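Local coordinates for rhamnose ABC transporter, rhamnose-binding protein (Actinomyces odontolyticus ATCC 17982, PDB 5BQ3) that probably binds rhamnose or a related sugar outside the membrane and delivers it to an ABC transporter for uptake, at residues N79-Q83 against A84-V88; E175-I178 against A179-K183; D199-S202 against F203-Q207; K291-V294 against G295-F298. All coordinates share one frame; numbering follows the deposited sequence.

How the contacts relate
All four contacts are local, each knitting one run of chain at or near the surface, and none touches another. Contact 1 closes helix 75-83 and contact 2 closes helix 165-180; their centres lie 48 Å apart, on opposite sides of the chain's centre. Contact 3, the partly buried one, sits in the first turns of helix 199-212, beside strand 153-159, which leads to the helix of contact 2. Contact 4, about 24 Å from contact 1 between centres, folds a loop before strand 297-299. At both helix ends backbone carbonyls take N-H groups from following residues, with a hydroxyl beside them; a lysine-glutamate pair braces contact 3, and in contact 4 a carboxylate collects N-H groups.

Contact 1 (N79-Q83 against A84-V88); sequences NSEVQ and AGTNV
The backbone O of Glu-81 is gripped from the chain beyond the helix: Thr-86 N donates to it at 3.0 Å, with a fairly straight N-H...O angle of 163°. Thr-86 OG1 lies 3.0 Å from the same Glu-81 O and 3.1 Å from Glu-81 OE1, and its one proton has both acceptors to choose from. The threonine places OG1 beside its own backbone N (chi1 -55°), a setting that lets hydroxyl and amide face the helix end together. Glu-81 bends at chi2 (-53°), which curls its carboxylate back beside the hydroxyl, and OE1 also meets Thr-31 OG1 on strand 29-33. Glu-81 CB also lies 3.6 Å from Thr-86 OG1. Inside the Thr-86 N bond, Gly-85 N reaches Val-82 O at 3.1 Å, coming from above the carbonyl plane, and Ala-84 N still makes the ordinary helical bond to Ser-80 O. On the inner side Val-82 rests on Ala-106 and Ala-109 of helix 100-109, while Gln-83 and Ala-84 are exposed. Gly-85 turns the chain with positive phi, and the paired bonds from Thr-86 N and Gly-85 N make this a Schellman motif, ending helix 75-83 and steering the chain into strand 88-91.

Contact 2 (E175-I178 against A179-K183); sequences EDEI and ASNDK
The C-terminal turn of helix 165-180 is finished by side chains that fold back onto it. Ser-180 gives Asp-176 O two bonds, from OG at 2.7 Å and from its backbone N at 3.0 Å, and the two donors reach the oxygen from opposite faces of the carbonyl plane. The hydroxyl can do this because OG stands between its own backbone N and carbonyl carbon (chi1 61°), turned back along the helix. One residue on, the Glu-177 and Asn-181 side chains run side by side and point the same way. Asn-181 ND2 donates to Glu-177 OE1 at 3.2 Å, with the oxygen close to the amide plane, although the carboxylate is twisted 53° from that plane. This helix is the crossover of the beta-alpha-beta unit formed with strands 153-159 and 187-194, and Ile-178 points its side chain onto Ile-187 and Ile-189 of the second strand. The other oxygen of Glu-177, OE2, forms a salt bridge with Lys-135, so each carboxylate oxygen has a partner and the group probably stays ionised. Beyond the helix, Asn-181 OD1 accepts from Lys-183 N at 3.2 Å in an Asx turn, with the N-H above the carbonyl plane; Lys-183 NZ then pairs with Asp-143.

Contact 3 (D199-S202 against F203-Q207); sequences DTKS and FQEAQ
Lys-201 NZ and Glu-205 OE2, one helical turn apart, form a salt bridge at 3.3 Å whose hydrogen bond is weak. The two side chains approach at a slant, and Lys-201 CE lies almost as near, 3.4 Å from Glu-205 OE2, so the methylene flanks the carboxylate oxygen along with the ammonium. Lys-201 CG points away from the backbone N (chi1 179°) and the chain then bends at chi2 (76°), which carries its amine toward the next turn; Glu-205 is bent at chi2 too. Glu-205 CG sits 3.3 Å from Lys-201 O, the same oxygen that Glu-205 N bonds at 2.9 Å. Next to this pair, Gln-204 lies alongside Thr-200, its NE2 3.9 Å from Thr-200 CG2, a loose contact on the exposed face. The helical ladder holds these side chains in step: Gln-204 N bonds Thr-200 O at 3.2 Å, flanked by rungs from Phe-203 N to Asp-199 O and Ala-206 N to Ser-202 O, both 3.1 Å. Farther out, Asp-198 OD2 receives the N-H of Lys-201 near the start of the helix, and Asp-199 forms a salt bridge with Arg-232 of helix 224-236. Ser-202, Glu-205 and Ala-206 touch Leu-158 of strand 153-159. With its weak hydrogen bond and partly exposed partners, the Lys-201 to Glu-205 pair probably adds only modestly to a helix already held by its backbone bonds and buried face.

Contact 4 (K291-V294 against G295-F298); sequences KGEV and GEKF
Glu-296 OE1 is the tight point, drawing in the N-H groups of three successive residues. Gly-292 N meets it at 2.8 Å, nearly along the C-O direction; Glu-293 N, also at 2.8 Å, comes from the anti side, 30° out of the carboxylate plane. Lys-291 N adds weaker bonds to both oxygens, 2.9 Å to Glu-296 OE1 and 3.2 Å to Glu-296 OE2. With CG beside the backbone N (chi1 -76°) and the chain extended beyond it, the carboxylate spans the loop to reach these amides, a setting that would favour its charged form. Gly-292 has positive phi (98°), which helps wrap the chain around the oxygen. The outer side is looser. A water donates to Glu-296 OE2 at 3.0 Å and weakly to Glu-293 OE1, linking two carboxylates that do not touch. The Lys-291 side chain crosses Glu-296 at about a right angle, yet its NZ stays 5.7 Å from Glu-296 OE2. Val-294 is exposed at the bend, where Glu-296 N closes back on Glu-293 O through a long, weak bond. Glu-293 to Glu-296 form a type II beta turn with Gly-295 at its third position, leading into strand 297-299, which pairs antiparallel with strand 305-307.

Contact 1 (N79-Q83 against A84-V88)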
ATOM      1  N   ASN A  79       3.351  10.983  22.447  1.00 45.07           N
ATOM      2  CA  ASN A  79       3.291  11.475  23.828  1.00 46.67           C
ATOM      3  C   ASN A  79       2.886  12.951  23.897  1.00 52.30           C
ATOM      4  O   ASN A  79       2.174  13.334  24.826  1.00 53.15           O
ATOM      5  CB  ASN A  79       4.640  11.273  24.531  1.00 47.62           C
ATOM      6  CG  ASN A  79       5.069   9.831  24.702  1.00 60.44           C
ATOM      7  OD1 ASN A  79       4.254   8.899  24.767  1.00 48.60           O
ATOM      8  ND2 ASN A  79       6.370   9.623  24.818  1.00 53.42           N
ATOM      9  N   SER A  80       3.335  13.770  22.916  1.00 49.23           N
ATOM     10  CA  SER A  80       3.030  15.201  22.813  1.00 50.00           C
ATOM     11  C   SER A  80       1.540  15.438  22.563  1.00 53.32           C
ATOM     12  O   SER A  80       0.958  16.344  23.162  1.00 54.23           O
ATOM     13  CB  SER A  80       3.843  15.840  21.692  1.00 54.02           C
ATOM     14  OG  SER A  80       5.227  15.856  21.999  1.00 65.52           O
ATOM     15  N   GLU A  81       0.929  14.614  21.691  1.00 48.19           N
ATOM     16  CA  GLU A  81      -0.487  14.701  21.333  1.00 47.19           C
ATOM     17  C   GLU A  81      -1.390  14.247  22.481  1.00 51.57           C
ATOM     18  O   GLU A  81      -2.502  14.757  22.602  1.00 51.80           O
ATOM     19  CB  GLU A  81      -0.790  13.892  20.061  1.00 46.73           C
ATOM     20  CG  GLU A  81      -0.153  14.441  18.789  1.00 55.69           C
ATOM     21  CD  GLU A  81      -0.407  15.903  18.467  1.00 79.25           C
ATOM     22  OE1 GLU A  81      -1.590  16.289  18.313  1.00 68.50           O
ATOM     23  OE2 GLU A  81       0.583  16.659  18.347  1.00 78.26           O
ATOM     24  N   VAL A  82      -0.912  13.306  23.323  1.00 48.11           N
ATOM     25  CA  VAL A  82      -1.642  12.805  24.497  1.00 48.42           C
ATOM     26  C   VAL A  82      -1.730  13.949  25.525  1.00 53.33           C
ATOM     27  O   VAL A  82      -2.798  14.178  26.093  1.00 53.00           O
ATOM     28  CB  VAL A  82      -0.990  11.516  25.083  1.00 52.59           C
ATOM     29  CG1 VAL A  82      -1.677  11.068  26.370  1.00 53.41           C
ATOM     30  CG2 VAL A  82      -1.000  10.387  24.061  1.00 50.82           C
ATOM     31  N   GLN A  83      -0.616  14.695  25.703  1.00 51.09           N
ATOM     32  CA  GLN A  83      -0.493  15.856  26.591  1.00 52.70           C
ATOM     33  C   GLN A  83      -1.424  16.991  26.149  1.00 55.27           C
ATOM     34  O   GLN A  83      -1.960  17.705  26.997  1.00 55.93           O
ATOM     35  CB  GLN A  83       0.961  16.348  26.615  1.00 55.54           C
ATOM     36  CG  GLN A  83       1.845  15.604  27.603  1.00 77.68           C
ATOM     37  CD  GLN A  83       1.919  16.337  28.915  1.00104.20           C
ATOM     38  OE1 GLN A  83       2.758  17.224  29.111  1.00102.40           O
ATOM     39  NE2 GLN A  83       1.032  15.995  29.837  1.00 98.03           N
ATOM     40  N   ALA A  84      -1.621  17.140  24.820  1.00 49.79           N
ATOM     41  CA  ALA A  84      -2.497  18.139  24.202  1.00 49.15           C
ATOM     42  C   ALA A  84      -3.978  17.722  24.281  1.00 52.34           C
ATOM     43  O   ALA A  84      -4.866  18.537  24.031  1.00 52.34           O
ATOM     44  CB  ALA A  84      -2.091  18.355  22.751  1.00 48.92           C
ATOM     45  N   GLY A  85      -4.224  16.457  24.615  1.00 48.04           N
ATOM     46  CA  GLY A  85      -5.564  15.899  24.737  1.00 47.25           C
ATOM     47  C   GLY A  85      -6.241  15.632  23.409  1.00 49.68           C
ATOM     48  O   GLY A  85      -7.425  15.941  23.254  1.00 49.78           O
ATOM     49  N   THR A  86      -5.497  15.048  22.445  1.00 44.39           N
ATOM     50  CA  THR A  86      -6.003  14.698  21.114  1.00 42.72           C
ATOM     51  C   THR A  86      -6.961  13.514  21.267  1.00 45.62           C
ATOM     52  O   THR A  86      -6.667  12.578  22.015  1.00 46.07           O
ATOM     53  CB  THR A  86      -4.838  14.424  20.148  1.00 50.37           C
ATOM     54  OG1 THR A  86      -3.963  15.555  20.142  1.00 52.32           O
ATOM     55  CG2 THR A  86      -5.303  14.141  18.726  1.00 46.23           C
ATOM     56  N   ASN A  87      -8.116  13.578  20.589  1.00 40.56           N
ATOM     57  CA  ASN A  87      -9.160  12.562  20.675  1.00 39.57           C
ATOM     58  C   ASN A  87      -8.936  11.407  19.703  1.00 41.60           C
ATOM     59  O   ASN A  87      -9.174  10.259  20.080  1.00 41.35           O
ATOM     60  CB  ASN A  87     -10.531  13.191  20.443  1.00 40.36           C
ATOM     61  CG  ASN A  87     -10.844  14.301  21.415  1.00 58.64           C
ATOM     62  OD1 ASN A  87     -10.723  15.487  21.097  1.00 50.13           O
ATOM     63  ND2 ASN A  87     -11.196  13.940  22.640  1.00 52.34           N
ATOM     64  N   VAL A  88      -8.513  11.700  18.454  1.00 36.48           N
ATOM     65  CA  VAL A  88      -8.276  10.679  17.426  1.00 34.49           C
ATOM     66  C   VAL A  88      -6.829  10.779  16.935  1.00 37.48           C
ATOM     67  O   VAL A  88      -6.387  11.855  16.533  1.00 37.09           O
ATOM     68  CB  VAL A  88      -9.280  10.762  16.240  1.00 37.72           C
ATOM     69  CG1 VAL A  88      -9.039   9.638  15.237  1.00 36.45           C
ATOM     70  CG2 VAL A  88     -10.729  10.747  16.721  1.00 38.08           C
TER

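Contact 2 (E175-I178 against A179-K183)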
ATOM      1  N   GLU A 175       2.279 -18.446  -6.530  1.00 34.65           N
ATOM      2  CA  GLU A 175       2.725 -19.823  -6.774  1.00 36.28           C
ATOM      3  C   GLU A 175       1.624 -20.838  -6.444  1.00 43.46           C
ATOM      4  O   GLU A 175       1.476 -21.824  -7.167  1.00 44.79           O
ATOM      5  CB  GLU A 175       3.999 -20.137  -5.969  1.00 37.66           C
ATOM      6  CG  GLU A 175       5.250 -19.470  -6.523  1.00 47.29           C
ATOM      7  CD  GLU A 175       6.519 -19.679  -5.719  1.00 68.80           C
ATOM      8  OE1 GLU A 175       6.584 -19.205  -4.563  1.00 67.06           O
ATOM      9  OE2 GLU A 175       7.468 -20.286  -6.267  1.00 64.78           O
ATOM     10  N   ASP A 176       0.852 -20.588  -5.369  1.00 41.14           N
ATOM     11  CA  ASP A 176      -0.261 -21.434  -4.930  1.00 42.94           C
ATOM     12  C   ASP A 176      -1.425 -21.396  -5.930  1.00 47.18           C
ATOM     13  O   ASP A 176      -2.051 -22.426  -6.175  1.00 47.81           O
ATOM     14  CB  ASP A 176      -0.762 -20.999  -3.535  1.00 45.12           C
ATOM     15  CG  ASP A 176       0.185 -21.257  -2.373  1.00 58.44           C
ATOM     16  OD1 ASP A 176       1.042 -22.167  -2.487  1.00 60.51           O
ATOM     17  OD2 ASP A 176       0.048 -20.571  -1.333  1.00 63.78           O
ATOM     18  N   GLU A 177      -1.713 -20.204  -6.492  1.00 43.00           N
ATOM     19  CA  GLU A 177      -2.782 -19.970  -7.465  1.00 43.31           C
ATOM     20  C   GLU A 177      -2.464 -20.611  -8.815  1.00 47.37           C
ATOM     21  O   GLU A 177      -3.375 -21.108  -9.474  1.00 48.59           O
ATOM     22  CB  GLU A 177      -3.029 -18.468  -7.643  1.00 43.48           C
ATOM     23  CG  GLU A 177      -3.860 -17.830  -6.539  1.00 52.54           C
ATOM     24  CD  GLU A 177      -5.352 -18.106  -6.559  1.00 72.13           C
ATOM     25  OE1 GLU A 177      -5.913 -18.330  -7.655  1.00 71.06           O
ATOM     26  OE2 GLU A 177      -5.970 -18.059  -5.472  1.00 67.63           O
ATOM     27  N   ILE A 178      -1.180 -20.608  -9.222  1.00 42.65           N
ATOM     28  CA  ILE A 178      -0.714 -21.220 -10.474  1.00 42.69           C
ATOM     29  C   ILE A 178      -0.920 -22.750 -10.394  1.00 49.27           C
ATOM     30  O   ILE A 178      -1.375 -23.358 -11.366  1.00 50.46           O
ATOM     31  CB  ILE A 178       0.764 -20.816 -10.763  1.00 43.93           C
ATOM     32  CG1 ILE A 178       0.836 -19.349 -11.235  1.00 42.26           C
ATOM     33  CG2 ILE A 178       1.438 -21.756 -11.781  1.00 45.54           C
ATOM     34  CD1 ILE A 178       2.171 -18.649 -11.022  1.00 43.79           C
ATOM     35  N   ALA A 179      -0.620 -23.348  -9.227  1.00 46.57           N
ATOM     36  CA  ALA A 179      -0.761 -24.782  -8.983  1.00 48.43           C
ATOM     37  C   ALA A 179      -2.226 -25.204  -8.805  1.00 54.67           C
ATOM     38  O   ALA A 179      -2.583 -26.315  -9.206  1.00 56.00           O
ATOM     39  CB  ALA A 179       0.040 -25.179  -7.754  1.00 49.10           C
ATOM     40  N   SER A 180      -3.064 -24.330  -8.211  1.00 51.34           N
ATOM     41  CA  SER A 180      -4.469 -24.628  -7.936  1.00 53.09           C
ATOM     42  C   SER A 180      -5.431 -24.155  -9.053  1.00 58.29           C
ATOM     43  O   SER A 180      -6.008 -25.000  -9.740  1.00 60.25           O
ATOM     44  CB  SER A 180      -4.896 -24.048  -6.588  1.00 55.89           C
ATOM     45  OG  SER A 180      -4.768 -22.636  -6.539  1.00 62.56           O
ATOM     46  N   ASN A 181      -5.618 -22.828  -9.219  1.00 53.18           N
ATOM     47  CA  ASN A 181      -6.544 -22.232 -10.189  1.00 53.23           C
ATOM     48  C   ASN A 181      -6.177 -22.574 -11.638  1.00 56.28           C
ATOM     49  O   ASN A 181      -5.028 -22.395 -12.045  1.00 54.65           O
ATOM     50  CB  ASN A 181      -6.601 -20.709 -10.007  1.00 53.65           C
ATOM     51  CG  ASN A 181      -7.901 -20.058 -10.413  1.00 79.96           C
ATOM     52  OD1 ASN A 181      -8.541 -20.425 -11.409  1.00 78.15           O
ATOM     53  ND2 ASN A 181      -8.295 -19.035  -9.667  1.00 70.34           N
ATOM     54  N   ASP A 182      -7.174 -23.063 -12.408  1.00 53.74           N
ATOM     55  CA  ASP A 182      -7.041 -23.453 -13.816  1.00 54.07           C
ATOM     56  C   ASP A 182      -6.823 -22.238 -14.736  1.00 54.80           C
ATOM     57  O   ASP A 182      -6.336 -22.407 -15.857  1.00 55.03           O
ATOM     58  CB  ASP A 182      -8.283 -24.238 -14.279  1.00 58.96           C
ATOM     59  CG  ASP A 182      -8.467 -25.581 -13.601  1.00 74.24           C
ATOM     60  OD1 ASP A 182      -7.766 -26.543 -13.988  1.00 75.87           O
ATOM     61  OD2 ASP A 182      -9.338 -25.681 -12.711  1.00 82.52           O
ATOM     62  N   LYS A 183      -7.191 -21.031 -14.268  1.00 48.25           N
ATOM     63  CA  LYS A 183      -7.049 -19.774 -15.005  1.00 46.17           C
ATOM     64  C   LYS A 183      -5.571 -19.380 -15.155  1.00 47.87           C
ATOM     65  O   LYS A 183      -5.198 -18.786 -16.170  1.00 47.54           O
ATOM     66  CB  LYS A 183      -7.828 -18.655 -14.286  1.00 47.25           C
ATOM     67  CG  LYS A 183      -8.046 -17.401 -15.129  1.00 52.26           C
ATOM     68  CD  LYS A 183      -8.524 -16.232 -14.290  1.00 55.34           C
ATOM     69  CE  LYS A 183      -8.379 -14.929 -15.027  1.00 59.55           C
ATOM     70  NZ  LYS A 183      -8.945 -13.798 -14.249  1.00 62.57           N
TER

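Contact 3 (D199-S202 against F203-Q207)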
ATOM      1  N   ASP A 199      18.035   0.167  -7.531  1.00 44.69           N
ATOM      2  CA  ASP A 199      17.913   0.425  -8.966  1.00 44.53           C
ATOM      3  C   ASP A 199      19.053  -0.202  -9.788  1.00 48.86           C
ATOM      4  O   ASP A 199      18.780  -0.785 -10.838  1.00 48.54           O
ATOM      5  CB  ASP A 199      17.843   1.936  -9.233  1.00 47.40           C
ATOM      6  CG  ASP A 199      17.602   2.287 -10.686  1.00 59.88           C
ATOM      7  OD1 ASP A 199      16.433   2.226 -11.128  1.00 60.25           O
ATOM      8  OD2 ASP A 199      18.583   2.610 -11.385  1.00 68.32           O
ATOM      9  N   THR A 200      20.314  -0.077  -9.323  1.00 45.50           N
ATOM     10  CA  THR A 200      21.485  -0.606 -10.031  1.00 45.83           C
ATOM     11  C   THR A 200      21.465  -2.144 -10.037  1.00 47.69           C
ATOM     12  O   THR A 200      21.739  -2.743 -11.078  1.00 47.95           O
ATOM     13  CB  THR A 200      22.791  -0.050  -9.433  1.00 54.49           C
ATOM     14  OG1 THR A 200      22.619   1.332  -9.113  1.00 56.09           O
ATOM     15  CG2 THR A 200      23.975  -0.204 -10.373  1.00 52.44           C
ATOM     16  N   LYS A 201      21.123  -2.771  -8.891  1.00 42.05           N
ATOM     17  CA  LYS A 201      21.047  -4.228  -8.747  1.00 40.69           C
ATOM     18  C   LYS A 201      19.863  -4.797  -9.559  1.00 41.90           C
ATOM     19  O   LYS A 201      20.051  -5.793 -10.256  1.00 41.68           O
ATOM     20  CB  LYS A 201      20.955  -4.623  -7.254  1.00 43.12           C
ATOM     21  CG  LYS A 201      20.852  -6.129  -6.961  1.00 57.22           C
ATOM     22  CD  LYS A 201      22.171  -6.884  -7.104  1.00 66.50           C
ATOM     23  CE  LYS A 201      22.005  -8.344  -6.765  1.00 76.86           C
ATOM     24  NZ  LYS A 201      23.201  -9.141  -7.143  1.00 85.34           N
ATOM     25  N   SER A 202      18.672  -4.155  -9.492  1.00 36.54           N
ATOM     26  CA  SER A 202      17.463  -4.568 -10.226  1.00 34.89           C
ATOM     27  C   SER A 202      17.665  -4.495 -11.747  1.00 39.66           C
ATOM     28  O   SER A 202      17.113  -5.327 -12.470  1.00 38.69           O
ATOM     29  CB  SER A 202      16.263  -3.714  -9.830  1.00 35.71           C
ATOM     30  OG  SER A 202      15.971  -3.809  -8.447  1.00 40.24           O
ATOM     31  N   PHE A 203      18.457  -3.505 -12.223  1.00 37.12           N
ATOM     32  CA  PHE A 203      18.790  -3.326 -13.637  1.00 37.49           C
ATOM     33  C   PHE A 203      19.696  -4.467 -14.105  1.00 41.68           C
ATOM     34  O   PHE A 203      19.503  -4.986 -15.207  1.00 41.60           O
ATOM     35  CB  PHE A 203      19.472  -1.965 -13.870  1.00 40.57           C
ATOM     36  CG  PHE A 203      19.668  -1.598 -15.322  1.00 42.88           C
ATOM     37  CD1 PHE A 203      20.790  -2.030 -16.023  1.00 46.67           C
ATOM     38  CD2 PHE A 203      18.741  -0.809 -15.988  1.00 44.77           C
ATOM     39  CE1 PHE A 203      20.963  -1.704 -17.369  1.00 48.39           C
ATOM     40  CE2 PHE A 203      18.925  -0.465 -17.329  1.00 48.56           C
ATOM     41  CZ  PHE A 203      20.029  -0.924 -18.014  1.00 47.59           C
ATOM     42  N   GLN A 204      20.688  -4.841 -13.266  1.00 38.47           N
ATOM     43  CA  GLN A 204      21.648  -5.916 -13.523  1.00 38.89           C
ATOM     44  C   GLN A 204      20.950  -7.272 -13.522  1.00 42.08           C
ATOM     45  O   GLN A 204      21.290  -8.129 -14.341  1.00 42.16           O
ATOM     46  CB  GLN A 204      22.779  -5.895 -12.484  1.00 41.14           C
ATOM     47  CG  GLN A 204      23.837  -4.826 -12.752  1.00 53.33           C
ATOM     48  CD  GLN A 204      24.713  -4.500 -11.561  1.00 65.92           C
ATOM     49  OE1 GLN A 204      24.621  -5.099 -10.481  1.00 56.88           O
ATOM     50  NE2 GLN A 204      25.587  -3.521 -11.739  1.00 59.98           N
ATOM     51  N   GLU A 205      19.964  -7.457 -12.617  1.00 38.02           N
ATOM     52  CA  GLU A 205      19.172  -8.686 -12.503  1.00 36.98           C
ATOM     53  C   GLU A 205      18.268  -8.861 -13.719  1.00 41.38           C
ATOM     54  O   GLU A 205      18.116  -9.983 -14.191  1.00 41.69           O
ATOM     55  CB  GLU A 205      18.346  -8.714 -11.208  1.00 37.17           C
ATOM     56  CG  GLU A 205      19.159  -8.978  -9.947  1.00 46.71           C
ATOM     57  CD  GLU A 205      19.985 -10.251  -9.894  1.00 68.69           C
ATOM     58  OE1 GLU A 205      19.461 -11.329 -10.257  1.00 66.06           O
ATOM     59  OE2 GLU A 205      21.157 -10.172  -9.468  1.00 67.47           O
ATOM     60  N   ALA A 206      17.701  -7.754 -14.240  1.00 38.34           N
ATOM     61  CA  ALA A 206      16.843  -7.742 -15.431  1.00 38.42           C
ATOM     62  C   ALA A 206      17.657  -8.036 -16.693  1.00 43.97           C
ATOM     63  O   ALA A 206      17.154  -8.698 -17.602  1.00 43.40           O
ATOM     64  CB  ALA A 206      16.144  -6.398 -15.561  1.00 39.16           C
ATOM     65  N   GLN A 207      18.916  -7.547 -16.738  1.00 42.24           N
ATOM     66  CA  GLN A 207      19.859  -7.742 -17.843  1.00 43.44           C
ATOM     67  C   GLN A 207      20.253  -9.225 -17.941  1.00 47.92           C
ATOM     68  O   GLN A 207      20.219  -9.792 -19.035  1.00 48.38           O
ATOM     69  CB  GLN A 207      21.097  -6.849 -17.644  1.00 46.04           C
ATOM     70  CG  GLN A 207      21.998  -6.738 -18.876  1.00 62.23           C
ATOM     71  CD  GLN A 207      23.185  -5.818 -18.687  1.00 84.74           C
ATOM     72  OE1 GLN A 207      23.426  -5.253 -17.611  1.00 79.73           O
ATOM     73  NE2 GLN A 207      23.962  -5.649 -19.745  1.00 80.99           N
TER

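Contact 4 (K291-V294 against G295-F298)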
ATOM      1  N   LYS A 291     -17.572   0.020  18.248  1.00 56.49           N
ATOM      2  CA  LYS A 291     -16.721  -0.306  19.396  1.00 56.60           C
ATOM      3  C   LYS A 291     -15.321  -0.727  18.924  1.00 59.57           C
ATOM      4  O   LYS A 291     -14.365  -0.684  19.703  1.00 59.30           O
ATOM      5  CB  LYS A 291     -17.361  -1.423  20.245  1.00 60.72           C
ATOM      6  CG  LYS A 291     -18.682  -1.036  20.905  1.00 73.38           C
ATOM      7  CD  LYS A 291     -19.451  -2.266  21.361  1.00 84.86           C
ATOM      8  CE  LYS A 291     -20.819  -1.929  21.897  1.00 96.97           C
ATOM      9  NZ  LYS A 291     -21.585  -3.153  22.255  1.00106.30           N
ATOM     10  N   GLY A 292     -15.223  -1.115  17.654  1.00 55.27           N
ATOM     11  CA  GLY A 292     -13.990  -1.576  17.023  1.00 53.69           C
ATOM     12  C   GLY A 292     -13.892  -3.088  16.980  1.00 57.55           C
ATOM     13  O   GLY A 292     -12.790  -3.637  16.888  1.00 57.28           O
ATOM     14  N   GLU A 293     -15.053  -3.765  17.043  1.00 54.04           N
ATOM     15  CA  GLU A 293     -15.179  -5.221  17.037  1.00 54.44           C
ATOM     16  C   GLU A 293     -15.273  -5.781  15.615  1.00 56.79           C
ATOM     17  O   GLU A 293     -15.685  -5.075  14.691  1.00 55.65           O
ATOM     18  CB  GLU A 293     -16.411  -5.648  17.850  1.00 57.96           C
ATOM     19  CG  GLU A 293     -16.218  -5.541  19.355  1.00 70.57           C
ATOM     20  CD  GLU A 293     -17.480  -5.479  20.194  1.00 95.48           C
ATOM     21  OE1 GLU A 293     -18.534  -5.992  19.748  1.00 93.03           O
ATOM     22  OE2 GLU A 293     -17.406  -4.935  21.320  1.00 90.13           O
ATOM     23  N   VAL A 294     -14.900  -7.064  15.455  1.00 53.28           N
ATOM     24  CA  VAL A 294     -14.915  -7.799  14.186  1.00 52.58           C
ATOM     25  C   VAL A 294     -16.375  -8.022  13.762  1.00 56.84           C
ATOM     26  O   VAL A 294     -17.171  -8.554  14.539  1.00 58.68           O
ATOM     27  CB  VAL A 294     -14.118  -9.135  14.290  1.00 56.91           C
ATOM     28  CG1 VAL A 294     -14.122  -9.896  12.966  1.00 56.51           C
ATOM     29  CG2 VAL A 294     -12.681  -8.891  14.764  1.00 55.52           C
ATOM     30  N   GLY A 295     -16.703  -7.576  12.551  1.00 51.42           N
ATOM     31  CA  GLY A 295     -18.044  -7.693  11.983  1.00 52.11           C
ATOM     32  C   GLY A 295     -18.821  -6.393  11.902  1.00 54.61           C
ATOM     33  O   GLY A 295     -19.812  -6.316  11.169  1.00 55.51           O
ATOM     34  N   GLU A 296     -18.389  -5.367  12.665  1.00 48.78           N
ATOM     35  CA  GLU A 296     -19.019  -4.044  12.698  1.00 47.85           C
ATOM     36  C   GLU A 296     -18.812  -3.294  11.378  1.00 48.54           C
ATOM     37  O   GLU A 296     -17.832  -3.539  10.671  1.00 46.67           O
ATOM     38  CB  GLU A 296     -18.481  -3.204  13.869  1.00 48.67           C
ATOM     39  CG  GLU A 296     -19.031  -3.601  15.229  1.00 61.14           C
ATOM     40  CD  GLU A 296     -18.691  -2.645  16.357  1.00 81.69           C
ATOM     41  OE1 GLU A 296     -17.485  -2.409  16.599  1.00 76.17           O
ATOM     42  OE2 GLU A 296     -19.633  -2.150  17.017  1.00 77.35           O
ATOM     43  N   LYS A 297     -19.743  -2.379  11.056  1.00 44.17           N
ATOM     44  CA  LYS A 297     -19.720  -1.582   9.831  1.00 42.42           C
ATOM     45  C   LYS A 297     -19.757  -0.087  10.119  1.00 46.23           C
ATOM     46  O   LYS A 297     -20.447   0.353  11.043  1.00 47.17           O
ATOM     47  CB  LYS A 297     -20.896  -1.954   8.922  1.00 45.29           C
ATOM     48  CG  LYS A 297     -20.743  -3.298   8.223  1.00 51.04           C
ATOM     49  CD  LYS A 297     -21.939  -3.612   7.337  1.00 57.95           C
ATOM     50  CE  LYS A 297     -21.830  -3.000   5.967  1.00 61.74           C
ATOM     51  NZ  LYS A 297     -23.161  -2.935   5.310  1.00 65.95           N
ATOM     52  N   PHE A 298     -19.032   0.692   9.298  1.00 41.28           N
ATOM     53  CA  PHE A 298     -18.961   2.152   9.380  1.00 40.60           C
ATOM     54  C   PHE A 298     -18.979   2.759   7.972  1.00 44.82           C
ATOM     55  O   PHE A 298     -18.493   2.131   7.029  1.00 43.27           O
ATOM     56  CB  PHE A 298     -17.716   2.607  10.173  1.00 40.68           C
ATOM     57  CG  PHE A 298     -16.375   2.408   9.499  1.00 40.25           C
ATOM     58  CD1 PHE A 298     -15.715   1.189   9.576  1.00 42.19           C
ATOM     59  CD2 PHE A 298     -15.757   3.454   8.823  1.00 41.28           C
ATOM     60  CE1 PHE A 298     -14.476   1.011   8.959  1.00 41.59           C
ATOM     61  CE2 PHE A 298     -14.522   3.271   8.199  1.00 42.49           C
ATOM     62  CZ  PHE A 298     -13.887   2.054   8.278  1.00 39.98           C
TER
HETATM   63  O   HOH W   1     -21.224  -4.122  18.713  1.00 59.22           O